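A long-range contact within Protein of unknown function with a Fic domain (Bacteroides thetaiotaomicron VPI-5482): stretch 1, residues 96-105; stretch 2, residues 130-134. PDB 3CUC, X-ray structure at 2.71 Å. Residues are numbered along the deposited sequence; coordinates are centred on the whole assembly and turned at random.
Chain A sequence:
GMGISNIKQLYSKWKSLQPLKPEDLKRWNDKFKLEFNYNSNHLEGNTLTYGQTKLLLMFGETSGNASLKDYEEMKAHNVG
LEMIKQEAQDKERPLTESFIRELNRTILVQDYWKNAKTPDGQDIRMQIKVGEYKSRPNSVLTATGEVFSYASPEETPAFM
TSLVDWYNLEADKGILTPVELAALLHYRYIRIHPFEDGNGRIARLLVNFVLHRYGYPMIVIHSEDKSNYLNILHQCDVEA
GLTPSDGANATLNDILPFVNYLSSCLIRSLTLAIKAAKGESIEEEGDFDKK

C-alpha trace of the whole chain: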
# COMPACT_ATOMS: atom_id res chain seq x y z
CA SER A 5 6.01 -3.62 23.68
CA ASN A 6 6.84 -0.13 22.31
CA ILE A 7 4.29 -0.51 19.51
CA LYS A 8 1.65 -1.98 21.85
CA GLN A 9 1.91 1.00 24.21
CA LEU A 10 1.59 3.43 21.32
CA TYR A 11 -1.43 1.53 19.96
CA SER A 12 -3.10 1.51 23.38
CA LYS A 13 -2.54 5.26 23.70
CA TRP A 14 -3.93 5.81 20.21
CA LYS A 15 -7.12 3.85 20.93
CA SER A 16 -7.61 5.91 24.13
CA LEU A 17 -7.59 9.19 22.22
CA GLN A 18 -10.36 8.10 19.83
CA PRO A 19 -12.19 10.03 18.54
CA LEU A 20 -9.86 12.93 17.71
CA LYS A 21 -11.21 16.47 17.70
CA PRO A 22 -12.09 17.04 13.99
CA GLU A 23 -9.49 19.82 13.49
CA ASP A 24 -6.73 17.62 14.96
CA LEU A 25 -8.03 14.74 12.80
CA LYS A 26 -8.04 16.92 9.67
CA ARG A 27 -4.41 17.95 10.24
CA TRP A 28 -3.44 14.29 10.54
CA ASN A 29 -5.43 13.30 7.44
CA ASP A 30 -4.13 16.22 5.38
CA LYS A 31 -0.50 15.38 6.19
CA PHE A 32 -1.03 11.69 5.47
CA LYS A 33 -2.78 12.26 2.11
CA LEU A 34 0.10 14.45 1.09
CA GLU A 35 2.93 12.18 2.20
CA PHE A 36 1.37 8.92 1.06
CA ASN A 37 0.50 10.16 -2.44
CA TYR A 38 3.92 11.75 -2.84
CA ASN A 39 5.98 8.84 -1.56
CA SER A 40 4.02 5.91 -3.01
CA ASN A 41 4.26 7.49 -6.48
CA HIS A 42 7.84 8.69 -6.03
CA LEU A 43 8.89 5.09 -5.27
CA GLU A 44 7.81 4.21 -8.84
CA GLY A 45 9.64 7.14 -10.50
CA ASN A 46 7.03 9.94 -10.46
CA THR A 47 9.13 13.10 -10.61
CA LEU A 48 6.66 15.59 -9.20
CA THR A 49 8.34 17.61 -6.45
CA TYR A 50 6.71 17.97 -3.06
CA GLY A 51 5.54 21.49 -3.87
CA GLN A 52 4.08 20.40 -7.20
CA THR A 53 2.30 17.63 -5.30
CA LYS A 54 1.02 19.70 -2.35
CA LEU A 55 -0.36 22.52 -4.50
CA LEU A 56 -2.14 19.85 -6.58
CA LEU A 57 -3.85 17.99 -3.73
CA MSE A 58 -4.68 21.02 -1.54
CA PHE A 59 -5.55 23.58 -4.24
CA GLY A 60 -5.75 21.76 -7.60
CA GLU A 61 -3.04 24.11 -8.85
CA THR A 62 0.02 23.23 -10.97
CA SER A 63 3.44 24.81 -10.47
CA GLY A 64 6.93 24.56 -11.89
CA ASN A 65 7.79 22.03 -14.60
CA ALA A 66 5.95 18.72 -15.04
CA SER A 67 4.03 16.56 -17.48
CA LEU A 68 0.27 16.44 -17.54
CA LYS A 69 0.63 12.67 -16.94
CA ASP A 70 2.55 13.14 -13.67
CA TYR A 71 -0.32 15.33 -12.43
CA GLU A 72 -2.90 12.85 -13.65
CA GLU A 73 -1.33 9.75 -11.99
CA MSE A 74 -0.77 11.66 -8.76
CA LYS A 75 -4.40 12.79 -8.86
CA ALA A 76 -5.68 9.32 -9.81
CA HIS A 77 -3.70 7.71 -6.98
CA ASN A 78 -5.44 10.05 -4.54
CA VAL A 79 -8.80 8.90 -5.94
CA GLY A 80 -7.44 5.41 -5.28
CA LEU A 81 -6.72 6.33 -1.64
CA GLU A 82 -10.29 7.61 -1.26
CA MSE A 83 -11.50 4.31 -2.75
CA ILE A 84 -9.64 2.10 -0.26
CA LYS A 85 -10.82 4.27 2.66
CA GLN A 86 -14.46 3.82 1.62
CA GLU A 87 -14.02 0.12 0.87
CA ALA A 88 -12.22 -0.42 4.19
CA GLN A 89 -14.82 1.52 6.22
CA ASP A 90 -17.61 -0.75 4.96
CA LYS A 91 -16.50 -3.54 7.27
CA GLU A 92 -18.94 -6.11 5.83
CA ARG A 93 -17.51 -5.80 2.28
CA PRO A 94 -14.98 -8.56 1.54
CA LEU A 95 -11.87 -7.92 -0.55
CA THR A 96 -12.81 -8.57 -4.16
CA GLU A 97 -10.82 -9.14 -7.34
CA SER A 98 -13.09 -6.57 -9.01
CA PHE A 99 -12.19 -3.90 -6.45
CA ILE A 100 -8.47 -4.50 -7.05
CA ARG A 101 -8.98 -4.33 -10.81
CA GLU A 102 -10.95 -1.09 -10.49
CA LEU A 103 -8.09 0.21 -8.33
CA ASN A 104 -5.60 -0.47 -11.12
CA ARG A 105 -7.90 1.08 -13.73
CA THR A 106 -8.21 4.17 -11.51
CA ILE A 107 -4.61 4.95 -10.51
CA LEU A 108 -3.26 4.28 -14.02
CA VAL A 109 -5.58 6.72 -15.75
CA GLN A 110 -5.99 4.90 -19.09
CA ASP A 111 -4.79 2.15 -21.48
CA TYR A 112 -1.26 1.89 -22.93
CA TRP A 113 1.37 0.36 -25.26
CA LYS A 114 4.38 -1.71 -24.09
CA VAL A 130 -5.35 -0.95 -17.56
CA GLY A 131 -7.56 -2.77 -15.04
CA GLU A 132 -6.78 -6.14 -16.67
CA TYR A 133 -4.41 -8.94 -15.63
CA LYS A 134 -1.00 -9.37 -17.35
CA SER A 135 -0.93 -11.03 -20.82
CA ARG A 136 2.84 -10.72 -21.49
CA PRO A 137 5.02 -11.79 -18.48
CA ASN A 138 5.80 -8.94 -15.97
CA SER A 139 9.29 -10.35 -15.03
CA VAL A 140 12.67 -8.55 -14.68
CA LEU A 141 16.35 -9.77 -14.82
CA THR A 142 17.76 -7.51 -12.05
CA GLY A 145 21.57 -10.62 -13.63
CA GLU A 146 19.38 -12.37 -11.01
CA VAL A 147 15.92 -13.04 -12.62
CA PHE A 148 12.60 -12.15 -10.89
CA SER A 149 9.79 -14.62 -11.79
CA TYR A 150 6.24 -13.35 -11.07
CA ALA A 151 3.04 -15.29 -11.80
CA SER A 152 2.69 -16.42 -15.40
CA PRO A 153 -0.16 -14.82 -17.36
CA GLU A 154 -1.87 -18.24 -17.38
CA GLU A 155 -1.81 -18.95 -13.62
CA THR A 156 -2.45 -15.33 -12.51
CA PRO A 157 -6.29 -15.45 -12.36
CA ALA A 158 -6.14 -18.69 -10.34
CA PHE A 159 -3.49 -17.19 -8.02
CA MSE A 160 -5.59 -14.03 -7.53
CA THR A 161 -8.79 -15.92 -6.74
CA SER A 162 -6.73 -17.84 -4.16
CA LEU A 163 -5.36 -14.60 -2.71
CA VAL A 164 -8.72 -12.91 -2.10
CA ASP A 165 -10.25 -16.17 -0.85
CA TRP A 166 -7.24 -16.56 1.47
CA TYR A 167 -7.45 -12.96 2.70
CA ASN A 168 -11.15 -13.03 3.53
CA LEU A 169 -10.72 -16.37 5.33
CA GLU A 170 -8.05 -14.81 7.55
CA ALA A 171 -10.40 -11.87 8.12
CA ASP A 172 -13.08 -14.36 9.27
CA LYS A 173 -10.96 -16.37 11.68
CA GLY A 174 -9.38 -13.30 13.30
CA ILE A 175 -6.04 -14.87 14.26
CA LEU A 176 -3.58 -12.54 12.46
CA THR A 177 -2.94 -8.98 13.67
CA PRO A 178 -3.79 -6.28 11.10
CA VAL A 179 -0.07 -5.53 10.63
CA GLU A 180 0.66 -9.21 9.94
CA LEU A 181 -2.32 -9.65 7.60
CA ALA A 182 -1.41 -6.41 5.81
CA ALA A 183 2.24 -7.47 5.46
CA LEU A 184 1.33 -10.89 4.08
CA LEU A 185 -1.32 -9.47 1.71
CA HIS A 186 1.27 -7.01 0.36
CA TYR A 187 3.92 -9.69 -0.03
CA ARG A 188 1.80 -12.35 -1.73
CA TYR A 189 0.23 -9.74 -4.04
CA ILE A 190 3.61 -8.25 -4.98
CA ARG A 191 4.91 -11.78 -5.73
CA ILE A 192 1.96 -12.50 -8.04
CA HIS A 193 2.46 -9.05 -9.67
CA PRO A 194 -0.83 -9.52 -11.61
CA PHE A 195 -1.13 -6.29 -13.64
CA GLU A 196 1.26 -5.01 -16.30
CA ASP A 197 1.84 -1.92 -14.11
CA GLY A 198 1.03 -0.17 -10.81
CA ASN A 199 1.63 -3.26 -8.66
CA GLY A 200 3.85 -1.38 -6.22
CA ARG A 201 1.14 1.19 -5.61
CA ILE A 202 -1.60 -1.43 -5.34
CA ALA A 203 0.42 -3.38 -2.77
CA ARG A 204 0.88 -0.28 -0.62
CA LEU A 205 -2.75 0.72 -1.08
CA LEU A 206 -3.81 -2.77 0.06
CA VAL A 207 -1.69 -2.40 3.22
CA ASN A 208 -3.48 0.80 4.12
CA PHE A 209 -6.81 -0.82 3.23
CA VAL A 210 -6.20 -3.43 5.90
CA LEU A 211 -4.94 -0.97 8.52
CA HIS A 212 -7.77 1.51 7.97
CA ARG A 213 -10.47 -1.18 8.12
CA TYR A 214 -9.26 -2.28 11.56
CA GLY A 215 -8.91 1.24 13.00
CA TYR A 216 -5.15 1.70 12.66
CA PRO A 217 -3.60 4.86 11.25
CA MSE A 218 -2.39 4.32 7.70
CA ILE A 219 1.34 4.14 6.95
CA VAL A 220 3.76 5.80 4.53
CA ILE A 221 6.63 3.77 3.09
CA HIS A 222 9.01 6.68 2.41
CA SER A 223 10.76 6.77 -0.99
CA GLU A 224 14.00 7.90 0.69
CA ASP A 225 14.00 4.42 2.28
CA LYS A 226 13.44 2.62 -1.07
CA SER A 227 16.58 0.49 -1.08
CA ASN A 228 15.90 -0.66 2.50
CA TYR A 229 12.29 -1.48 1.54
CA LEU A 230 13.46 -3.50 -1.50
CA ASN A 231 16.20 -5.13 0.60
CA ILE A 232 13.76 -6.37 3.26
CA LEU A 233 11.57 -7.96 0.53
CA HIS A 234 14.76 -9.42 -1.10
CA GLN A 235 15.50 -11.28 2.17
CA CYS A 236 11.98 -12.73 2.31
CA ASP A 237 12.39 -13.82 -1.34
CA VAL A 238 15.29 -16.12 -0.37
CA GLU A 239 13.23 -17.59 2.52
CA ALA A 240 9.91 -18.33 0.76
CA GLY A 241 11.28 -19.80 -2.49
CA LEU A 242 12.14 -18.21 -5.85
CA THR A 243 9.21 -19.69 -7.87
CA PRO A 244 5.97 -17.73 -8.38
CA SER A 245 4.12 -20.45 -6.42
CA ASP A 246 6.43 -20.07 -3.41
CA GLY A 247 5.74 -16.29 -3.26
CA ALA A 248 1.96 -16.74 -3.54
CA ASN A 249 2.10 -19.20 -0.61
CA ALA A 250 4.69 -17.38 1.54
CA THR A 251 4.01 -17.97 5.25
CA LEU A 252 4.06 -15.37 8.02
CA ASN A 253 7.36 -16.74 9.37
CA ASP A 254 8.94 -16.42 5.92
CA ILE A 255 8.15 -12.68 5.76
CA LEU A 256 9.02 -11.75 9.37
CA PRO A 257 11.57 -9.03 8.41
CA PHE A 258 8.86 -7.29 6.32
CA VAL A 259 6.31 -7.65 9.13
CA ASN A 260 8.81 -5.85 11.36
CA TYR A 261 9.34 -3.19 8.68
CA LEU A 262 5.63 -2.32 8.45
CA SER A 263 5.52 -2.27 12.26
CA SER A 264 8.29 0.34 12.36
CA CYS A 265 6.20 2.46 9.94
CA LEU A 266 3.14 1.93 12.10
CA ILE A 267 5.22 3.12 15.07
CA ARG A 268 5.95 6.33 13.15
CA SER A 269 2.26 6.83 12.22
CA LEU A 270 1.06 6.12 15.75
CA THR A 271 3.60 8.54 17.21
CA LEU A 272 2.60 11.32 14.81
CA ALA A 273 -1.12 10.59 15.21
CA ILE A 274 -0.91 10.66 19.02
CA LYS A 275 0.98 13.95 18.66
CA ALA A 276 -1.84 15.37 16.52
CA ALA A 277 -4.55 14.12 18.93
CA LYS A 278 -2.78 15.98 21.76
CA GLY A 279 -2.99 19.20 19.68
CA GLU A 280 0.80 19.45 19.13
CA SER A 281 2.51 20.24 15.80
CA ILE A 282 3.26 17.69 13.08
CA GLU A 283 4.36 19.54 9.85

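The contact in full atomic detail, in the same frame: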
# COMPACT_ATOMS: atom_id res chain seq x y z
N THR A 96 -12.39 -7.96 -2.91
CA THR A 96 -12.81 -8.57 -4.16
C THR A 96 -11.76 -8.36 -5.24
O THR A 96 -11.05 -7.35 -5.24
CB THR A 96 -14.13 -7.96 -4.63
OG1 THR A 96 -14.03 -6.53 -4.56
CG2 THR A 96 -15.28 -8.42 -3.74
N GLU A 97 -11.67 -9.31 -6.16
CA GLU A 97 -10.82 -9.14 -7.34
C GLU A 97 -11.26 -7.92 -8.14
O GLU A 97 -10.43 -7.19 -8.65
CB GLU A 97 -10.83 -10.39 -8.23
CG GLU A 97 -10.09 -11.58 -7.65
CD GLU A 97 -10.08 -12.77 -8.59
OE1 GLU A 97 -9.48 -12.66 -9.68
OE2 GLU A 97 -10.67 -13.82 -8.24
N SER A 98 -12.57 -7.70 -8.23
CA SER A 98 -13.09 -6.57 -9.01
C SER A 98 -12.71 -5.23 -8.42
O SER A 98 -12.46 -4.28 -9.17
CB SER A 98 -14.61 -6.66 -9.17
OG SER A 98 -15.21 -7.12 -7.98
N PHE A 99 -12.64 -5.14 -7.09
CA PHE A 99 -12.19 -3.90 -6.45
C PHE A 99 -10.73 -3.61 -6.80
O PHE A 99 -10.38 -2.47 -7.10
CB PHE A 99 -12.36 -3.94 -4.93
CG PHE A 99 -11.80 -2.72 -4.23
CD1 PHE A 99 -12.46 -1.50 -4.30
CD2 PHE A 99 -10.61 -2.80 -3.50
CE1 PHE A 99 -11.95 -0.38 -3.67
CE2 PHE A 99 -10.09 -1.68 -2.87
CZ PHE A 99 -10.76 -0.47 -2.95
N ILE A 100 -9.89 -4.65 -6.77
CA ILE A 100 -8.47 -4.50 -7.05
C ILE A 100 -8.25 -4.08 -8.50
O ILE A 100 -7.40 -3.23 -8.79
CB ILE A 100 -7.68 -5.80 -6.76
CG1 ILE A 100 -7.78 -6.16 -5.27
CG2 ILE A 100 -6.22 -5.63 -7.13
CD1 ILE A 100 -7.25 -7.54 -4.95
N ARG A 101 -9.04 -4.66 -9.39
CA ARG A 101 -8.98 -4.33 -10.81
C ARG A 101 -9.41 -2.89 -11.05
O ARG A 101 -8.76 -2.16 -11.80
CB ARG A 101 -9.86 -5.30 -11.62
CG ARG A 101 -9.42 -6.77 -11.54
CD ARG A 101 -10.56 -7.73 -11.89
NE ARG A 101 -10.67 -7.87 -13.34
CZ ARG A 101 -9.99 -8.73 -14.08
NH1 ARG A 101 -9.14 -9.58 -13.52
NH2 ARG A 101 -10.16 -8.76 -15.40
N GLU A 102 -10.49 -2.47 -10.40
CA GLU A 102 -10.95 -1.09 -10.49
C GLU A 102 -9.91 -0.12 -9.93
O GLU A 102 -9.78 1.01 -10.39
CB GLU A 102 -12.28 -0.92 -9.73
CG GLU A 102 -12.95 0.44 -9.91
CD GLU A 102 -13.35 0.72 -11.36
OE1 GLU A 102 -14.16 -0.06 -11.90
OE2 GLU A 102 -12.86 1.71 -11.95
N LEU A 103 -9.17 -0.58 -8.92
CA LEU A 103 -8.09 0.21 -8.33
C LEU A 103 -6.99 0.46 -9.35
O LEU A 103 -6.50 1.58 -9.49
CB LEU A 103 -7.53 -0.52 -7.10
CG LEU A 103 -6.96 0.31 -5.95
CD1 LEU A 103 -7.92 1.42 -5.50
CD2 LEU A 103 -6.63 -0.60 -4.78
N ASN A 104 -6.61 -0.59 -10.07
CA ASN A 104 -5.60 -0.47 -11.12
C ASN A 104 -6.07 0.47 -12.24
O ASN A 104 -5.35 1.38 -12.65
CB ASN A 104 -5.29 -1.85 -11.70
CG ASN A 104 -4.10 -1.82 -12.65
OD1 ASN A 104 -4.26 -1.81 -13.87
ND2 ASN A 104 -2.89 -1.79 -12.08
N ARG A 105 -7.29 0.23 -12.72
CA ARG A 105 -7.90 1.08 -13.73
C ARG A 105 -7.87 2.55 -13.31
O ARG A 105 -7.62 3.42 -14.12
CB ARG A 105 -9.35 0.62 -13.97
CG ARG A 105 -10.11 1.34 -15.10
CD ARG A 105 -11.49 0.70 -15.37
NE ARG A 105 -11.40 -0.73 -15.71
CZ ARG A 105 -11.77 -1.76 -14.92
NH1 ARG A 105 -12.29 -1.56 -13.72
NH2 ARG A 105 -11.62 -3.01 -15.36
N VAL A 130 -5.24 -1.10 -19.02
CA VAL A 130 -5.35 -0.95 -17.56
C VAL A 130 -6.59 -1.64 -16.99
O VAL A 130 -7.61 -1.78 -17.67
CB VAL A 130 -5.37 0.54 -17.14
CG1 VAL A 130 -4.02 1.19 -17.40
CG2 VAL A 130 -6.49 1.29 -17.85
N GLY A 131 -6.49 -2.05 -15.73
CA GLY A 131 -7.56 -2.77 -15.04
C GLY A 131 -7.75 -4.21 -15.48
O GLY A 131 -8.80 -4.81 -15.22
N GLU A 132 -6.74 -4.78 -16.13
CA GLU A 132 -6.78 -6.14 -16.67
C GLU A 132 -5.49 -6.86 -16.30
O GLU A 132 -4.42 -6.25 -16.29
CB GLU A 132 -6.92 -6.09 -18.19
CG GLU A 132 -8.29 -5.67 -18.68
CD GLU A 132 -9.31 -6.80 -18.63
OE1 GLU A 132 -9.21 -7.74 -19.46
OE2 GLU A 132 -10.21 -6.75 -17.77
N TYR A 133 -5.59 -8.16 -16.02
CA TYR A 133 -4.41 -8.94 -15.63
C TYR A 133 -3.38 -9.04 -16.77
O TYR A 133 -3.73 -8.89 -17.95
CB TYR A 133 -4.81 -10.34 -15.13
CG TYR A 133 -5.59 -10.42 -13.81
CD1 TYR A 133 -5.53 -9.40 -12.85
CD2 TYR A 133 -6.36 -11.54 -13.52
CE1 TYR A 133 -6.24 -9.50 -11.64
CE2 TYR A 133 -7.07 -11.65 -12.31
CZ TYR A 133 -7.01 -10.63 -11.38
OH TYR A 133 -7.73 -10.74 -10.20
N LYS A 134 -2.12 -9.30 -16.41
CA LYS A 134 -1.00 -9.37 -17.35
C LYS A 134 -1.23 -10.42 -18.43
O LYS A 134 -1.75 -11.49 -18.13
CB LYS A 134 0.30 -9.71 -16.60

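The contact joins one side of a helix, residues 97-105, to a short segment, 130-134, that has no regular secondary structure and runs along it. Three residues cover the most surface: Arg 101 from the helix, and Gly 131 and Tyr 133 from the segment.

Arg 101 leaves the helix with its CA-to-CB bond toward the segment, and its long side chain carries the guanidinium out to where three consecutive residues meet it. Tyr 133 takes the charge on its ring. The CZ of Arg 101 lies 4.4 Å from the centroid of the Tyr 133 ring and only 6° off the ring normal, a cation-pi interaction over the ring face, where the pi electrons attract a positive group. The two planar groups are not stacked flat on one another, because Tyr 133 CE2 lies near the plane of the guanidinium, at its edge, 3.2 Å from Arg 101 NH1. One face of the guanidinium is thereby left to the carbonyl oxygen of Gly 131. The third partner is Glu 132, whose CA-to-CB bond points away from the helix but whose chain folds back, so that its OE2 forms a salt bridge with Arg 101 NH2 at 3.1 Å. The hydrogen bond within that pair is weak, with an angle of 122° at the hydrogen, well short of straight. Arginine suits this place because a single flat, delocalised cation can serve an aromatic ring and a carboxylate together.

Tyr 133 uses its ring edge and hydroxyl as well as its face. Its OH donates a short hydrogen bond to Glu 97 OE1, at 2.6 Å, and that oxygen lies near the plane of the ring, as a hydroxyl acceptor commonly does. Glu 97 stands one helical turn before Arg 101, so the tyrosine engages two successive turns, its ring face meeting the arginine and its hydroxyl the glutamate. The other carboxylate oxygen of Glu 97 is hydrogen-bonded elsewhere in the structure.

Gly 131 is where the backbones come closest, its CA 4.1 Å from the CA of Arg 105. The same glycine CA is 3.5 Å from Arg 101 O, a CA-H...O contact to a carbonyl that also accepts the helical bond from Arg 105 N at 3.0 Å. Two features favour glycine here: its phi is positive, at 74°, and an ideal CB would fall 2.9 Å from Arg 105 NE, a clash. Without a side chain, its CA can lie over one face of the Arg 105 guanidinium. That group is steadied from its own helix by a salt bridge between Arg 105 NH1 and Glu 102 OE1, 3.0 Å apart.

Asn 104 fixes the glycine in position. Its OD1 accepts from Gly 131 N at 2.9 Å with a nearly straight angle of 163°, satisfying an amide in a segment without regular structure, while its ND2 is hydrogen-bonded elsewhere.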